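Local coordinates for protein GCN5 like acetylase + bromodomain (Cryptosporidium parvum, PDB 4LDF) that probably acetylates histone H3 as a GCN5-family transcriptional activator, of which this piece is the bromodomain, a helical module that probably reads acetyl-lysine, at residues S26-A31 with N100-F105. Residues are numbered along the deposited sequence; the frame is centred on the assembly and turned at random.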
ATOM      1  N   SER A  26       6.549   0.689  -4.356  0.50 17.34           N
ATOM      2  CA  SER A  26       6.280   1.789  -5.299  0.50 17.93           C
ATOM      3  C   SER A  26       7.139   1.772  -6.557  0.50 21.10           C
ATOM      4  O   SER A  26       6.652   2.172  -7.612  0.50 20.64           O
ATOM      5  CB  SER A  26       6.389   3.146  -4.608  0.50 22.10           C
ATOM      6  OG  SER A  26       7.684   3.326  -4.061  0.50 32.42           O
ATOM      7  N   ARG A  27       8.404   1.309  -6.453  1.00 18.11           N
ATOM      8  CA  ARG A  27       9.343   1.240  -7.585  1.00 17.25           C
ATOM      9  C   ARG A  27       8.986   0.155  -8.598  1.00 21.64           C
ATOM     10  O   ARG A  27       9.457   0.217  -9.739  1.00 22.08           O
ATOM     11  CB  ARG A  27      10.802   1.132  -7.115  1.00 17.22           C
ATOM     12  CG  ARG A  27      11.244   2.362  -6.316  1.00 21.92           C
ATOM     13  CD  ARG A  27      12.623   2.187  -5.742  1.00 37.94           C
ATOM     14  NE  ARG A  27      13.339   3.459  -5.689  1.00 52.63           N
ATOM     15  CZ  ARG A  27      13.905   4.045  -6.739  1.00 68.36           C
ATOM     16  NH1 ARG A  27      14.536   5.198  -6.600  1.00 61.78           N
ATOM     17  NH2 ARG A  27      13.846   3.478  -7.938  1.00 56.95           N
ATOM     18  N   HIS A  28       8.141  -0.812  -8.210  1.00 17.06           N
ATOM     19  CA  HIS A  28       7.658  -1.828  -9.154  1.00 18.16           C
ATOM     20  C   HIS A  28       6.867  -1.075 -10.235  1.00 21.65           C
ATOM     21  O   HIS A  28       6.020  -0.254  -9.898  1.00 19.15           O
ATOM     22  CB  HIS A  28       6.729  -2.845  -8.466  1.00 18.57           C
ATOM     23  CG  HIS A  28       6.478  -4.069  -9.294  1.00 21.97           C
ATOM     24  ND1 HIS A  28       5.731  -4.018 -10.458  1.00 23.66           N
ATOM     25  CD2 HIS A  28       6.834  -5.354  -9.061  1.00 23.66           C
ATOM     26  CE1 HIS A  28       5.689  -5.256 -10.912  1.00 22.73           C
ATOM     27  NE2 HIS A  28       6.323  -6.098 -10.093  1.00 23.31           N
ATOM     28  N   GLU A  29       7.158  -1.333 -11.517  1.00 19.43           N
ATOM     29  CA  GLU A  29       6.484  -0.656 -12.645  1.00 18.46           C
ATOM     30  C   GLU A  29       4.937  -0.637 -12.568  1.00 23.09           C
ATOM     31  O   GLU A  29       4.347   0.373 -12.925  1.00 22.53           O
ATOM     32  CB  GLU A  29       6.975  -1.208 -13.997  1.00 19.25           C
ATOM     33  CG  GLU A  29       6.535  -2.628 -14.319  1.00 24.99           C
ATOM     34  CD  GLU A  29       6.817  -3.138 -15.722  1.00 35.32           C
ATOM     35  OE1 GLU A  29       6.206  -4.158 -16.104  1.00 29.62           O
ATOM     36  OE2 GLU A  29       7.644  -2.530 -16.438  1.00 26.23           O
ATOM     37  N   ASN A  30       4.309  -1.727 -12.066  1.00 19.52           N
ATOM     38  CA  ASN A  30       2.852  -1.894 -11.925  1.00 19.41           C
ATOM     39  C   ASN A  30       2.248  -1.334 -10.640  1.00 23.05           C
ATOM     40  O   ASN A  30       1.045  -1.477 -10.411  1.00 24.28           O
ATOM     41  CB  ASN A  30       2.438  -3.358 -12.155  1.00 16.27           C
ATOM     42  CG  ASN A  30       2.747  -3.816 -13.556  1.00 28.52           C
ATOM     43  OD1 ASN A  30       2.825  -3.016 -14.497  1.00 26.73           O
ATOM     44  ND2 ASN A  30       2.976  -5.099 -13.729  1.00 20.58           N
ATOM     45  N   ALA A  31       3.068  -0.665  -9.833  1.00 18.94           N
ATOM     46  CA  ALA A  31       2.648  -0.020  -8.591  1.00 18.64           C
ATOM     47  C   ALA A  31       2.064   1.363  -8.839  1.00 19.87           C
ATOM     48  O   ALA A  31       1.481   1.960  -7.923  1.00 19.12           O
ATOM     49  CB  ALA A  31       3.824   0.077  -7.640  1.00 19.28           C
ATOM     50  N   ASN A 100      -2.859  -8.323  -7.173  1.00 15.57           N
ATOM     51  CA  ASN A 100      -2.496  -9.718  -6.875  1.00 15.28           C
ATOM     52  C   ASN A 100      -0.978  -9.921  -7.046  1.00 19.47           C
ATOM     53  O   ASN A 100      -0.320 -10.479  -6.164  1.00 20.86           O
ATOM     54  CB  ASN A 100      -3.295 -10.689  -7.799  1.00 17.78           C
ATOM     55  CG  ASN A 100      -4.757 -10.851  -7.423  1.00 23.83           C
ATOM     56  OD1 ASN A 100      -5.196 -10.437  -6.364  1.00 20.21           O
ATOM     57  ND2 ASN A 100      -5.539 -11.497  -8.260  1.00 15.79           N
ATOM     58  N   GLN A 101      -0.431  -9.409  -8.161  1.00 16.38           N
ATOM     59  CA  GLN A 101       0.992  -9.458  -8.487  1.00 16.33           C
ATOM     60  C   GLN A 101       1.818  -8.730  -7.434  1.00 18.13           C
ATOM     61  O   GLN A 101       2.762  -9.315  -6.914  1.00 18.04           O
ATOM     62  CB  GLN A 101       1.251  -8.862  -9.885  1.00 17.49           C
ATOM     63  CG  GLN A 101       2.736  -8.850 -10.256  1.00 24.09           C
ATOM     64  CD  GLN A 101       3.036  -8.070 -11.497  1.00 30.97           C
ATOM     65  OE1 GLN A 101       2.482  -6.997 -11.736  1.00 26.67           O
ATOM     66  NE2 GLN A 101       3.979  -8.567 -12.282  1.00 26.20           N
ATOM     67  N   LEU A 102       1.416  -7.497  -7.056  1.00 14.98           N
ATOM     68  CA  LEU A 102       2.184  -6.694  -6.110  1.00 13.93           C
ATOM     69  C   LEU A 102       2.113  -7.192  -4.691  1.00 15.77           C
ATOM     70  O   LEU A 102       3.090  -7.059  -3.978  1.00 15.73           O
ATOM     71  CB  LEU A 102       1.847  -5.200  -6.189  1.00 14.17           C
ATOM     72  CG  LEU A 102       1.927  -4.509  -7.555  1.00 18.30           C
ATOM     73  CD1 LEU A 102       1.068  -3.298  -7.579  1.00 17.57           C
ATOM     74  CD2 LEU A 102       3.316  -4.134  -7.901  1.00 20.74           C
ATOM     75  N   GLU A 103       0.959  -7.734  -4.265  1.00 12.86           N
ATOM     76  CA  GLU A 103       0.803  -8.265  -2.908  1.00 12.59           C
ATOM     77  C   GLU A 103       1.710  -9.473  -2.726  1.00 19.85           C
ATOM     78  O   GLU A 103       2.432  -9.538  -1.734  1.00 20.61           O
ATOM     79  CB  GLU A 103      -0.667  -8.613  -2.624  1.00 13.74           C
ATOM     80  CG  GLU A 103      -0.947  -8.863  -1.154  1.00 17.99           C
ATOM     81  CD  GLU A 103      -2.376  -9.247  -0.835  1.00 25.05           C
ATOM     82  OE1 GLU A 103      -2.579 -10.172  -0.020  1.00 30.67           O
ATOM     83  OE2 GLU A 103      -3.290  -8.683  -1.468  1.00 15.74           O
ATOM     84  N   ALA A 104       1.739 -10.381  -3.727  1.00 18.07           N
ATOM     85  CA  ALA A 104       2.594 -11.566  -3.730  1.00 18.76           C
ATOM     86  C   ALA A 104       4.061 -11.150  -3.773  1.00 24.01           C
ATOM     87  O   ALA A 104       4.882 -11.765  -3.100  1.00 23.70           O
ATOM     88  CB  ALA A 104       2.269 -12.446  -4.933  1.00 19.62           C
ATOM     89  N   PHE A 105       4.387 -10.091  -4.541  1.00 20.85           N
ATOM     90  CA  PHE A 105       5.758  -9.576  -4.668  1.00 19.59           C
ATOM     91  C   PHE A 105       6.287  -9.006  -3.334  1.00 21.93           C
ATOM     92  O   PHE A 105       7.429  -9.291  -2.976  1.00 20.61           O
ATOM     93  CB  PHE A 105       5.823  -8.507  -5.790  1.00 20.47           C
ATOM     94  CG  PHE A 105       7.008  -7.568  -5.760  1.00 21.99           C
ATOM     95  CD1 PHE A 105       8.229  -7.945  -6.311  1.00 24.58           C
ATOM     96  CD2 PHE A 105       6.894  -6.288  -5.215  1.00 22.64           C
ATOM     97  CE1 PHE A 105       9.328  -7.076  -6.280  1.00 25.40           C
ATOM     98  CE2 PHE A 105       7.982  -5.411  -5.213  1.00 25.50           C
ATOM     99  CZ  PHE A 105       9.198  -5.815  -5.725  1.00 24.23           C
TER
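His28 projects from the turn after helix 14-27 into a corner made by Leu102 and Phe105 of helix 93-110. Its side chain leaves the backbone toward that helix, and CG anti to the backbone N (chi1 -166°) extends the imidazole between the two. Leu102 CD2 lies over one ring face, 3.6 Å from the centroid of the His28 ring, in a CH-pi contact offset toward the rim. The same ring turns its CD2 edge onto Phe105: the planes stand at 73° and His28 CD2 sits above the centre of the phenyl face, a T-shaped pair with centroids 4.9 Å apart. Ring rotation is further fixed from within the turn, since Asn30 N donates to His28 ND1 (3.1 Å) almost exactly in the imidazole plane. ND1 thus acts as acceptor, consistent with a neutral ring protonated on NE2. In the left-handed four-helix bundle of the bromodomain, these contacts pack the start of the ZA loop on the C-terminal αC helix. The other branch of Leu102 reaches the backbone of the turn, CD1 lying 3.4 Å from Asn30 O, while the side chain also packs on Leu25 of helix 14-27 and on Phe82. Beside the imidazole, Asn30 ND2 donates to Gln101 OE1 (2.8 Å); the N-H...O angle of 168° makes the bond nearly straight, and ND2 lies in the carbonyl plane, on a lone pair of OE1.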